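Local coordinates for beta-galactosidase (Streptococcus pneumoniae, PDB 4CU9), which probably hydrolyses beta-galactosides and is represented here by a calcium-binding carbohydrate-binding module that probably recognises galactose-containing glycans, at residues A[106-111]-A[124-129]; A[18-23]-A[65-70]; A[93-98]-A[172-177]; A[58-63]-A[164-169]. All coordinates share one frame; numbering follows the deposited sequence.

Contact 1 of 4, residues A[106-111]-A[124-129]; sequences PGFEVP and HPFNNP
H124 reaches E109 through its NE2, which donates to E109 O at 2.7 Å. The N-H...O angle of 170° makes the bond straight, and the oxygen lies in the imidazole plane. CG of H124 is anti to its backbone N (chi1 -166°), with the ring continuing from there to E109 and P111. P111 crosses that ring at about a right angle, its CG over the centre of one face, 3.6 Å from the ring centroid, in a CH-pi contact; CD of P125 lies over the opposite face. The remaining ring nitrogen, ND1, accepts from F126 N at 3.1 Å, so both nitrogens are engaged and the ring's rotation is fixed. Neither segment is part of a sheet here: both belong to the long excursion between strands 97-103 and 132-139, which also contains helix 117-120, and the histidine pins its two arms together at one edge of the galactose-binding-like domain. P125 adds apolar contacts, with CG 3.9 Å from F108 CB and CB 4.0 Å from P106 CG. F126, in the short 3-10 turn, sets CZ 3.6 Å from F108 CE2; the two rings meet obliquely, planes at 49°, with F126 CE1 over one face of F108 toward its rim. Around this pair, Y103 packs edge-to-face on F108, W132 does the same on F126, and I67 touches both phenylalanines.

Contact 2 of 4, residues A[18-23]-A[65-70]; sequences QAFASA and GVIFRE
The ring of F20 lies across the backbone of G65, with G65 CA over one face at 3.9 Å from the centroid and 26° off the ring normal, a CH-pi contact displaced toward the rim. The ring comes close to the following peptide too, F20 CE1 standing 3.3 Å from V66 N. CG of F20 sits between its backbone N and carbonyl carbon (chi1 70°), and the G65 CA contact locates the ring beyond it over the partner strand. Past the glycine, F20 CD1 meets I67 CG1 at 3.7 Å, so ring and isoleucine share one face of the sheet; A19 and V66 point to the other.

The backbone ladder sets these positions. F20 and G65 form one antiparallel hydrogen-bonded pair, with F20 N to G65 O and G65 N to F20 O both 2.8 Å, and Q18 and I67 form another; the A19-V66 pair between them is non-hydrogen-bonded. At the end of the ladder Q18 CB rests 3.8 Å from R69 CD, while the guanidinium NH1 of R69 is held by the carbonyls of S16 and E14. The amide of Q18 bends back so that NE2 donates to A19 O at 2.9 Å, in the amide plane and on a carbonyl lone pair, and it also bonds D36 OD1.

Strand 18-21 thus lies along one side of strand 61-70, to which strands 73-86 and 160-166 also pair; helix 117-120, through Y117, covers F20.

Contact 3 of 4, residues A[93-98]-A[172-177]; sequences DAPSKL and SGVAMI. With CA (calcium ion), chain C.
P95 and V174 cross obliquely, the proline ring set against both branches of the valine: P95 CD lies 4.0 Å from V174 CG1 and P95 CB 4.1 Å from V174 CG2. CG1 is anti to the valine's backbone N (chi1 180°), which also brings it to 3.6 Å from D93 O. CB of D93 leaves its CA away from the 172-177 segment; D93 OD1 accepts from A94 N at 2.6 Å, met from above the carboxylate plane, while OD2 forms a salt bridge with K168.

What joins the two backbones is a single parallel bridge between D93 and V174. A175 N donates to D93 O at 3.1 Å, approaching 45° out of the carbonyl plane, and D93 N makes a weak bond to G173 O. A water reaches both G173 O and A94 O, though more acceptors surround it than it has protons.

At the far end the chain turns a corner, and I177 O binds the calcium ion at 2.3 Å; Y37, D40, D42, E178 and a water complete the site. Strand 173-182 also pairs antiparallel with 73-86 and 49-50, A175 bonding F87 and M176 bonding W49, with 92-93 as parallel partner, while P95 packs onto F86 and onto M165 of strand 160-166.

Contact 4 of 4, residues A[58-63]-A[164-169]; sequences SNPEVS and RMERKA
V62 and M165 hold the tight part of this contact as an antiparallel hydrogen-bonded pair, V62 N to M165 O and M165 N to V62 O both measuring 2.8 Å. Their side chains leave on the buried face, where V174 touches both. The ladder is extended by R167 N, which donates to P60 O at 3.0 Å. The CA-H of E166 also meets this oxygen, E166 CA to P60 O being 3.3 Å, and M165 O likewise receives that of E61, so each oxygen is approached by an N-H and a C-H.

On the other face E61, S63, R164 and E166 project, and the packing there is looser and partly watery. E61 crosses R164 obliquely and touches its aliphatic part, OE2 lying 3.4 Å from R164 CD. The charged ends are less closely joined: the salt bridge from E61 OE1 to R164 NH1 is long, at 3.6 Å, with the carboxylate and guanidinium planes 50° apart. A water donates to E61 OE1 and E166 OE2 and accepts weakly from R164 NH1, bridging two carboxylates that would otherwise probably repel, and R164 has a second acid partner in E101. P60 and E166 lie side by side, P60 CG 3.7 Å from E166 OE1. R167 CG is 3.8 Å from P60 CB, while NH2 bonds S57 O and a water joins NE to N59 O.

N59 OD1 accepts from E61 N in an Asx turn that leads the loop into strand 61-70. The arrangement is an antiparallel strand pair of the galactose-binding-like beta-sandwich, one face turned to the core.

From the N terminus, strand 18-21 meets strand 61-70 in contact 2, closing a loop of 41 residues. Contact 4 opens at 58-63, before contact 2 has closed, so these two cross; they share strand 61-70 and touch where S22 N lies 2.9 Å from S63 O. Contact 3 opens at 93-98 and closes at 172-177, beyond the 164-169 end of contact 4, so these cross as well, joined by a probable hydrogen bond from S96 N to E166 O at 2.8 Å. The short loop of contact 1 falls within both of those long spans. It packs on contact 2 through F126, whereas contact 3 lies on the opposite side of the chain's centre.

Contact 1 of 4, residues A[106-111]-A[124-129]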
loop_
_atom_site.group_PDB
_atom_site.type_symbol
_atom_site.label_atom_id
_atom_site.label_comp_id
_atom_site.label_asym_id
_atom_site.label_seq_id
_atom_site.Cartn_x
_atom_site.Cartn_y
_atom_site.Cartn_z
ATOM N N PRO A 106 15.848 5.027 -8.476
ATOM C CA PRO A 106 15.986 5.311 -9.908
ATOM C C PRO A 106 14.674 5.278 -10.670
ATOM O O PRO A 106 13.628 4.845 -10.135
ATOM C CB PRO A 106 16.946 4.221 -10.378
ATOM C CG PRO A 106 16.692 3.078 -9.445
ATOM C CD PRO A 106 16.463 3.738 -8.111
ATOM N N GLY A 107 14.712 5.733 -11.923
ATOM C CA GLY A 107 13.570 5.609 -12.795
ATOM C C GLY A 107 13.179 4.133 -12.892
ATOM O O GLY A 107 13.987 3.244 -12.665
ATOM N N PHE A 108 11.917 3.867 -13.134
ATOM C CA PHE A 108 11.370 2.498 -13.068
ATOM C C PHE A 108 10.155 2.367 -13.947
ATOM O O PHE A 108 9.612 3.362 -14.435
ATOM C CB PHE A 108 10.966 2.162 -11.618
ATOM C CG PHE A 108 9.854 3.054 -11.092
ATOM C CD1 PHE A 108 10.136 4.297 -10.620
ATOM C CD2 PHE A 108 8.545 2.621 -11.047
ATOM C CE1 PHE A 108 9.118 5.137 -10.175
ATOM C CE2 PHE A 108 7.531 3.442 -10.593
ATOM C CZ PHE A 108 7.818 4.692 -10.124
ATOM N N GLU A 109 9.735 1.126 -14.171
ATOM C CA GLU A 109 8.447 0.839 -14.776
ATOM C C GLU A 109 7.591 0.095 -13.753
ATOM O O GLU A 109 8.101 -0.407 -12.762
ATOM C CB GLU A 109 8.578 0.022 -16.091
ATOM C CG GLU A 109 9.238 -1.346 -15.957
ATOM C CD GLU A 109 9.449 -2.012 -17.336
ATOM O OE1 GLU A 109 8.473 -2.451 -17.993
ATOM O OE2 GLU A 109 10.592 -2.073 -17.785
ATOM N N VAL A 110 6.288 0.043 -14.010
ATOM C CA VAL A 110 5.359 -0.752 -13.189
ATOM C C VAL A 110 5.870 -2.186 -13.176
ATOM O O VAL A 110 6.161 -2.757 -14.238
ATOM C CB VAL A 110 3.930 -0.735 -13.756
ATOM C CG1 VAL A 110 3.063 -1.705 -12.980
ATOM C CG2 VAL A 110 3.363 0.681 -13.671
ATOM N N PRO A 111 6.001 -2.787 -11.982
ATOM C CA PRO A 111 6.403 -4.164 -11.957
ATOM C C PRO A 111 5.421 -5.065 -12.747
ATOM O O PRO A 111 4.196 -4.814 -12.791
ATOM C CB PRO A 111 6.336 -4.530 -10.483
ATOM C CG PRO A 111 6.505 -3.233 -9.723
ATOM C CD PRO A 111 5.856 -2.201 -10.620
ATOM N N HIS A 124 13.303 -5.645 -8.967
ATOM C CA HIS A 124 12.669 -4.345 -9.177
ATOM C C HIS A 124 13.189 -3.337 -8.119
ATOM O O HIS A 124 13.359 -3.682 -6.946
ATOM C CB HIS A 124 11.150 -4.449 -9.102
ATOM C CG HIS A 124 10.442 -3.231 -9.625
ATOM N ND1 HIS A 124 10.231 -2.093 -8.876
ATOM C CD2 HIS A 124 9.996 -2.945 -10.875
ATOM C CE1 HIS A 124 9.620 -1.187 -9.626
ATOM N NE2 HIS A 124 9.474 -1.683 -10.844
ATOM N N PRO A 125 13.439 -2.093 -8.511
ATOM C CA PRO A 125 13.978 -1.132 -7.501
ATOM C C PRO A 125 13.101 -0.869 -6.270
ATOM O O PRO A 125 13.604 -0.441 -5.254
ATOM C CB PRO A 125 14.250 0.134 -8.328
ATOM C CG PRO A 125 13.437 -0.021 -9.559
ATOM C CD PRO A 125 13.357 -1.487 -9.844
ATOM N N PHE A 126 11.799 -1.175 -6.354
ATOM C CA PHE A 126 10.903 -1.093 -5.225
ATOM C C PHE A 126 11.349 -2.010 -4.091
ATOM O O PHE A 126 11.084 -1.717 -2.931
ATOM C CB PHE A 126 9.460 -1.426 -5.608
ATOM C CG PHE A 126 8.728 -0.299 -6.255
ATOM C CD1 PHE A 126 9.379 0.839 -6.738
ATOM C CD2 PHE A 126 7.379 -0.382 -6.390
ATOM C CE1 PHE A 126 8.649 1.871 -7.315
ATOM C CE2 PHE A 126 6.649 0.616 -6.989
ATOM C CZ PHE A 126 7.272 1.760 -7.424
ATOM N N ASN A 127 12.104 -3.048 -4.405
ATOM C CA ASN A 127 12.487 -4.006 -3.421
ATOM C C ASN A 127 13.751 -3.634 -2.639
ATOM O O ASN A 127 14.121 -4.339 -1.702
ATOM C CB ASN A 127 12.610 -5.382 -4.076
ATOM C CG ASN A 127 12.557 -6.516 -3.082
ATOM O OD1 ASN A 127 11.770 -6.498 -2.146
ATOM N ND2 ASN A 127 13.403 -7.519 -3.282
ATOM N N ASN A 128 14.357 -2.492 -2.949
ATOM C CA ASN A 128 15.520 -2.036 -2.257
ATOM C C ASN A 128 15.117 -0.953 -1.249
ATOM O O ASN A 128 14.680 0.113 -1.654
ATOM C CB ASN A 128 16.530 -1.478 -3.264
ATOM C CG ASN A 128 17.773 -0.882 -2.576
ATOM O OD1 ASN A 128 17.865 -0.846 -1.363
ATOM N ND2 ASN A 128 18.693 -0.406 -3.363
ATOM N N PRO A 129 15.253 -1.220 0.062
ATOM C CA PRO A 129 14.764 -0.274 1.066
ATOM C C PRO A 129 15.390 1.119 0.970
ATOM O O PRO A 129 14.787 2.101 1.437
ATOM C CB PRO A 129 15.222 -0.898 2.397
ATOM C CG PRO A 129 15.482 -2.320 2.095
ATOM C CD PRO A 129 15.865 -2.419 0.674
#

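Contact 2 of 4, residues A[18-23]-A[65-70]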
loop_
_atom_site.group_PDB
_atom_site.type_symbol
_atom_site.label_atom_id
_atom_site.label_comp_id
_atom_site.label_asym_id
_atom_site.label_seq_id
_atom_site.Cartn_x
_atom_site.Cartn_y
_atom_site.Cartn_z
ATOM N N GLN A 18 -1.541 3.047 -10.437
ATOM C CA GLN A 18 -1.381 1.605 -10.253
ATOM C C GLN A 18 -1.012 1.257 -8.818
ATOM O O GLN A 18 0.035 1.694 -8.323
ATOM C CB GLN A 18 -0.286 1.079 -11.194
ATOM C CG GLN A 18 -0.046 -0.411 -11.055
ATOM C CD GLN A 18 -1.293 -1.228 -11.425
ATOM O OE1 GLN A 18 -1.730 -1.194 -12.567
ATOM N NE2 GLN A 18 -1.894 -1.902 -10.456
ATOM N N ALA A 19 -1.876 0.470 -8.162
ATOM C CA ALA A 19 -1.620 0.044 -6.820
ATOM C C ALA A 19 -0.593 -1.067 -6.895
ATOM O O ALA A 19 -0.490 -1.767 -7.903
ATOM C CB ALA A 19 -2.888 -0.436 -6.144
ATOM N N PHE A 20 0.230 -1.158 -5.864
ATOM C CA PHE A 20 1.240 -2.230 -5.773
ATOM C C PHE A 20 1.426 -2.692 -4.360
ATOM O O PHE A 20 1.172 -1.920 -3.387
ATOM C CB PHE A 20 2.581 -1.821 -6.415
ATOM C CG PHE A 20 3.305 -0.780 -5.629
ATOM C CD1 PHE A 20 3.017 0.547 -5.813
ATOM C CD2 PHE A 20 4.177 -1.164 -4.646
ATOM C CE1 PHE A 20 3.678 1.506 -5.036
ATOM C CE2 PHE A 20 4.817 -0.226 -3.861
ATOM C CZ PHE A 20 4.552 1.100 -4.061
ATOM N N ALA A 21 1.967 -3.908 -4.224
ATOM C CA ALA A 21 2.338 -4.452 -2.934
ATOM C C ALA A 21 3.540 -5.395 -2.964
ATOM O O ALA A 21 3.803 -6.052 -3.966
ATOM C CB ALA A 21 1.150 -5.124 -2.257
ATOM N N SER A 22 4.278 -5.414 -1.866
ATOM C CA SER A 22 5.368 -6.375 -1.698
ATOM C C SER A 22 4.875 -7.830 -1.747
ATOM O O SER A 22 5.597 -8.704 -2.257
ATOM C CB SER A 22 6.142 -6.098 -0.407
ATOM O OG SER A 22 5.357 -6.209 0.756
ATOM N N ALA A 23 3.711 -8.077 -1.149
ATOM C CA ALA A 23 3.054 -9.387 -1.182
ATOM C C ALA A 23 1.542 -9.268 -1.164
ATOM O O ALA A 23 1.018 -8.330 -0.604
ATOM C CB ALA A 23 3.478 -10.232 0.001
ATOM N N GLY A 65 1.370 0.335 -1.804
ATOM C CA GLY A 65 1.416 1.693 -2.285
ATOM C C GLY A 65 0.748 1.988 -3.611
ATOM O O GLY A 65 0.050 1.126 -4.190
ATOM N N VAL A 66 0.980 3.195 -4.099
ATOM C CA VAL A 66 0.471 3.636 -5.401
ATOM C C VAL A 66 1.568 4.274 -6.221
ATOM O O VAL A 66 2.333 5.120 -5.739
ATOM C CB VAL A 66 -0.723 4.614 -5.272
ATOM C CG1 VAL A 66 -1.233 5.074 -6.631
ATOM C CG2 VAL A 66 -1.869 4.032 -4.423
ATOM N N ILE A 67 1.676 3.813 -7.453
ATOM C CA ILE A 67 2.410 4.487 -8.522
ATOM C C ILE A 67 1.470 5.441 -9.287
ATOM O O ILE A 67 0.457 5.019 -9.839
ATOM C CB ILE A 67 2.942 3.469 -9.537
ATOM C CG1 ILE A 67 3.892 2.492 -8.860
ATOM C CG2 ILE A 67 3.663 4.184 -10.672
ATOM C CD1 ILE A 67 4.063 1.181 -9.608
ATOM N N PHE A 68 1.850 6.703 -9.354
ATOM C CA PHE A 68 1.086 7.726 -10.029
ATOM C C PHE A 68 1.289 7.643 -11.540
ATOM O O PHE A 68 2.413 7.667 -12.015
ATOM C CB PHE A 68 1.477 9.116 -9.502
ATOM C CG PHE A 68 1.361 9.237 -8.018
ATOM C CD1 PHE A 68 0.235 8.753 -7.368
ATOM C CD2 PHE A 68 2.380 9.797 -7.261
ATOM C CE1 PHE A 68 0.131 8.823 -5.987
ATOM C CE2 PHE A 68 2.267 9.891 -5.887
ATOM C CZ PHE A 68 1.159 9.382 -5.256
ATOM N N ARG A 69 0.183 7.520 -12.262
ATOM C CA ARG A 69 0.182 7.439 -13.726
ATOM C C ARG A 69 -0.973 8.234 -14.300
ATOM O O ARG A 69 -2.008 8.398 -13.669
ATOM C CB ARG A 69 0.034 6.003 -14.181
ATOM C CG ARG A 69 1.142 5.106 -13.658
ATOM C CD ARG A 69 0.806 3.647 -13.808
ATOM N NE ARG A 69 1.023 3.172 -15.162
ATOM C CZ ARG A 69 0.070 2.966 -16.071
ATOM N NH1 ARG A 69 -1.202 3.236 -15.819
ATOM N NH2 ARG A 69 0.392 2.493 -17.270
ATOM N N GLU A 70 -0.792 8.700 -15.519
ATOM C CA GLU A 70 -1.866 9.366 -16.239
ATOM C C GLU A 70 -1.664 9.007 -17.710
ATOM O O GLU A 70 -0.523 9.065 -18.203
ATOM C CB GLU A 70 -1.774 10.872 -16.017
ATOM C CG GLU A 70 -2.929 11.687 -16.587
ATOM C CD GLU A 70 -4.102 11.736 -15.649
ATOM O OE1 GLU A 70 -4.755 10.682 -15.485
ATOM O OE2 GLU A 70 -4.376 12.819 -15.097
#

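Contact 3 of 4, residues A[93-98]-A[172-177]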
loop_
_atom_site.group_PDB
_atom_site.type_symbol
_atom_site.label_atom_id
_atom_site.label_comp_id
_atom_site.label_asym_id
_atom_site.label_seq_id
_atom_site.Cartn_x
_atom_site.Cartn_y
_atom_site.Cartn_z
ATOM N N ASP A 93 -5.884 -7.600 9.930
ATOM C CA ASP A 93 -6.210 -6.403 10.661
ATOM C C ASP A 93 -5.456 -5.218 10.089
ATOM O O ASP A 93 -4.597 -5.377 9.191
ATOM C CB ASP A 93 -5.857 -6.576 12.145
ATOM C CG ASP A 93 -6.622 -5.614 13.097
ATOM O OD1 ASP A 93 -7.337 -4.695 12.675
ATOM O OD2 ASP A 93 -6.502 -5.818 14.300
ATOM N N ALA A 94 -5.773 -4.048 10.644
ATOM C CA ALA A 94 -4.905 -2.884 10.565
ATOM C C ALA A 94 -3.529 -3.289 11.118
ATOM O O ALA A 94 -3.415 -4.251 11.872
ATOM C CB ALA A 94 -5.468 -1.717 11.383
ATOM N N PRO A 95 -2.472 -2.546 10.747
ATOM C CA PRO A 95 -1.152 -2.912 11.200
ATOM C C PRO A 95 -0.855 -2.342 12.592
ATOM O O PRO A 95 -1.559 -1.429 13.049
ATOM C CB PRO A 95 -0.237 -2.228 10.177
ATOM C CG PRO A 95 -1.035 -1.028 9.698
ATOM C CD PRO A 95 -2.448 -1.476 9.732
ATOM N N SER A 96 0.178 -2.888 13.236
ATOM C CA SER A 96 0.650 -2.424 14.548
ATOM C C SER A 96 1.554 -1.245 14.380
ATOM O O SER A 96 1.673 -0.419 15.259
ATOM C CB SER A 96 1.419 -3.565 15.253
ATOM O OG SER A 96 2.351 -4.185 14.368
ATOM N N LYS A 97 2.212 -1.150 13.228
ATOM C CA LYS A 97 3.166 -0.067 12.913
ATOM C C LYS A 97 2.962 0.324 11.458
ATOM O O LYS A 97 2.666 -0.548 10.626
ATOM C CB LYS A 97 4.575 -0.560 13.083
ATOM C CG LYS A 97 5.651 0.471 12.856
ATOM C CD LYS A 97 7.008 -0.191 12.610
ATOM C CE LYS A 97 8.006 0.803 12.044
ATOM N NZ LYS A 97 7.969 2.059 12.897
ATOM N N LEU A 98 3.134 1.605 11.162
ATOM C CA LEU A 98 2.727 2.235 9.886
ATOM C C LEU A 98 3.764 3.327 9.612
ATOM O O LEU A 98 3.883 4.277 10.406
ATOM C CB LEU A 98 1.296 2.846 10.091
ATOM C CG LEU A 98 0.541 3.521 8.968
ATOM C CD1 LEU A 98 0.177 2.558 7.840
ATOM C CD2 LEU A 98 -0.727 4.196 9.435
ATOM N N SER A 172 -2.250 -12.725 10.888
ATOM C CA SER A 172 -1.467 -13.341 9.810
ATOM C C SER A 172 -1.266 -12.417 8.608
ATOM O O SER A 172 -0.697 -12.824 7.582
ATOM C CB SER A 172 -2.133 -14.638 9.360
ATOM O OG SER A 172 -2.020 -15.636 10.358
ATOM N N GLY A 173 -1.749 -11.177 8.721
ATOM C CA GLY A 173 -1.524 -10.208 7.678
ATOM C C GLY A 173 -2.201 -8.883 7.955
ATOM O O GLY A 173 -2.872 -8.683 8.985
ATOM N N VAL A 174 -1.975 -7.977 7.030
ATOM C CA VAL A 174 -2.641 -6.666 7.011
ATOM C C VAL A 174 -3.714 -6.711 5.943
ATOM O O VAL A 174 -3.548 -7.364 4.885
ATOM C CB VAL A 174 -1.626 -5.520 6.732
ATOM C CG1 VAL A 174 -2.293 -4.121 6.704
ATOM C CG2 VAL A 174 -0.513 -5.548 7.758
ATOM N N ALA A 175 -4.826 -6.014 6.195
ATOM C CA ALA A 175 -5.904 -5.915 5.231
ATOM C C ALA A 175 -6.368 -4.478 5.021
ATOM O O ALA A 175 -6.466 -3.690 5.984
ATOM C CB ALA A 175 -7.082 -6.793 5.651
ATOM N N MET A 176 -6.584 -4.116 3.761
ATOM C CA MET A 176 -7.010 -2.778 3.402
ATOM C C MET A 176 -8.041 -2.774 2.324
ATOM O O MET A 176 -7.988 -3.576 1.363
ATOM C CB MET A 176 -5.846 -1.875 2.909
ATOM C CG MET A 176 -4.670 -1.747 3.827
ATOM S SD MET A 176 -3.443 -0.523 3.287
ATOM C CE MET A 176 -4.283 1.000 3.562
ATOM N N ILE A 177 -8.953 -1.816 2.458
ATOM C CA ILE A 177 -10.016 -1.628 1.484
ATOM C C ILE A 177 -9.720 -0.489 0.518
ATOM O O ILE A 177 -10.193 -0.506 -0.603
ATOM C CB ILE A 177 -11.347 -1.396 2.231
ATOM C CG1 ILE A 177 -11.775 -2.704 2.886
ATOM C CG2 ILE A 177 -12.449 -0.882 1.317
ATOM C CD1 ILE A 177 -12.741 -2.485 4.041
HETATM CA CA CA C . -11.217 -0.215 -2.643
HETATM O O HOH W 1 -2.327 -6.945 11.300
HETATM O O HOH W 2 -12.466 -2.142 -2.369
#

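Contact 4 of 4, residues A[58-63]-A[164-169]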
loop_
_atom_site.group_PDB
_atom_site.type_symbol
_atom_site.label_atom_id
_atom_site.label_comp_id
_atom_site.label_asym_id
_atom_site.label_seq_id
_atom_site.Cartn_x
_atom_site.Cartn_y
_atom_site.Cartn_z
ATOM N N SER A 58 7.868 -14.626 9.608
ATOM C CA SER A 58 8.152 -14.070 10.934
ATOM C C SER A 58 8.477 -12.609 10.875
ATOM O O SER A 58 8.465 -11.919 11.908
ATOM C CB SER A 58 9.304 -14.836 11.607
ATOM O OG SER A 58 10.537 -14.607 10.911
ATOM N N ASN A 59 8.874 -12.112 9.711
ATOM C CA ASN A 59 9.087 -10.690 9.544
ATOM C C ASN A 59 7.684 -10.147 9.313
ATOM O O ASN A 59 7.032 -10.568 8.367
ATOM C CB ASN A 59 9.941 -10.388 8.322
ATOM C CG ASN A 59 10.237 -8.886 8.180
ATOM O OD1 ASN A 59 9.484 -8.045 8.686
ATOM N ND2 ASN A 59 11.332 -8.550 7.516
ATOM N N PRO A 60 7.200 -9.294 10.201
ATOM C CA PRO A 60 5.816 -8.807 10.090
ATOM C C PRO A 60 5.621 -7.760 8.991
ATOM O O PRO A 60 4.522 -7.315 8.746
ATOM C CB PRO A 60 5.582 -8.202 11.472
ATOM C CG PRO A 60 6.914 -7.642 11.792
ATOM C CD PRO A 60 7.848 -8.740 11.409
ATOM N N GLU A 61 6.677 -7.357 8.324
ATOM C CA GLU A 61 6.600 -6.233 7.393
ATOM C C GLU A 61 5.918 -6.566 6.084
ATOM O O GLU A 61 6.149 -7.615 5.514
ATOM C CB GLU A 61 7.998 -5.670 7.118
ATOM C CG GLU A 61 7.977 -4.495 6.143
ATOM C CD GLU A 61 9.372 -3.922 5.921
ATOM O OE1 GLU A 61 9.996 -3.535 6.916
ATOM O OE2 GLU A 61 9.820 -3.799 4.778
ATOM N N VAL A 62 5.051 -5.654 5.627
ATOM C CA VAL A 62 4.502 -5.684 4.282
ATOM C C VAL A 62 4.342 -4.224 3.863
ATOM O O VAL A 62 4.033 -3.379 4.691
ATOM C CB VAL A 62 3.167 -6.483 4.227
ATOM C CG1 VAL A 62 2.124 -5.936 5.184
ATOM C CG2 VAL A 62 2.588 -6.579 2.823
ATOM N N SER A 63 4.588 -3.947 2.578
ATOM C CA SER A 63 4.381 -2.623 2.009
ATOM C C SER A 63 3.343 -2.632 0.922
ATOM O O SER A 63 3.244 -3.593 0.122
ATOM C CB SER A 63 5.685 -2.091 1.433
ATOM O OG SER A 63 6.668 -2.043 2.432
ATOM N N ARG A 164 4.797 1.397 4.612
ATOM C CA ARG A 164 5.571 0.236 5.070
ATOM C C ARG A 164 5.021 -0.152 6.429
ATOM O O ARG A 164 5.102 0.605 7.396
ATOM C CB ARG A 164 7.062 0.529 5.105
ATOM C CG ARG A 164 7.926 -0.646 5.622
ATOM C CD ARG A 164 9.382 -0.416 5.278
ATOM N NE ARG A 164 9.931 0.786 5.892
ATOM C CZ ARG A 164 10.249 0.913 7.176
ATOM N NH1 ARG A 164 10.117 -0.096 8.040
ATOM N NH2 ARG A 164 10.737 2.055 7.611
ATOM N N MET A 165 4.379 -1.309 6.483
ATOM C CA MET A 165 3.554 -1.684 7.631
ATOM C C MET A 165 4.041 -2.988 8.283
ATOM O O MET A 165 4.780 -3.775 7.689
ATOM C CB MET A 165 2.119 -1.849 7.170
ATOM C CG MET A 165 1.486 -0.582 6.582
ATOM S SD MET A 165 -0.147 -0.861 5.786
ATOM C CE MET A 165 0.296 -1.674 4.271
ATOM N N GLU A 166 3.644 -3.173 9.530
ATOM C CA GLU A 166 3.867 -4.423 10.235
ATOM C C GLU A 166 2.552 -4.947 10.691
ATOM O O GLU A 166 1.745 -4.222 11.315
ATOM C CB GLU A 166 4.788 -4.226 11.422
ATOM C CG GLU A 166 6.212 -3.861 10.993
ATOM C CD GLU A 166 7.202 -3.806 12.159
ATOM O OE1 GLU A 166 6.874 -4.248 13.279
ATOM O OE2 GLU A 166 8.332 -3.318 11.936
ATOM N N ARG A 167 2.300 -6.200 10.359
ATOM C CA ARG A 167 1.150 -6.884 10.923
ATOM C C ARG A 167 1.217 -6.984 12.432
ATOM O O ARG A 167 2.306 -6.978 13.042
ATOM C CB ARG A 167 0.975 -8.279 10.330
ATOM C CG ARG A 167 2.057 -9.279 10.720
ATOM C CD ARG A 167 1.737 -10.684 10.180
ATOM N NE ARG A 167 2.879 -11.578 10.404
ATOM C CZ ARG A 167 3.204 -12.082 11.583
ATOM N NH1 ARG A 167 2.455 -11.826 12.670
ATOM N NH2 ARG A 167 4.288 -12.852 11.697
ATOM N N LYS A 168 0.042 -7.109 13.043
ATOM C CA LYS A 168 -0.015 -7.410 14.480
ATOM C C LYS A 168 0.461 -8.835 14.774
ATOM O O LYS A 168 0.255 -9.760 13.975
ATOM C CB LYS A 168 -1.432 -7.207 15.044
ATOM C CG LYS A 168 -1.937 -5.801 14.889
ATOM C CD LYS A 168 -3.347 -5.624 15.442
ATOM C CE LYS A 168 -3.760 -4.154 15.359
ATOM N NZ LYS A 168 -5.142 -3.925 15.827
ATOM N N ALA A 169 1.029 -9.012 15.965
ATOM C CA ALA A 169 1.587 -10.315 16.375
ATOM C C ALA A 169 0.524 -11.417 16.441
ATOM O O ALA A 169 0.828 -12.571 16.186
ATOM C CB ALA A 169 2.320 -10.190 17.698
HETATM O O HOH W 3 4.221 -11.262 7.967
HETATM O O HOH W 4 8.504 -2.380 9.016
#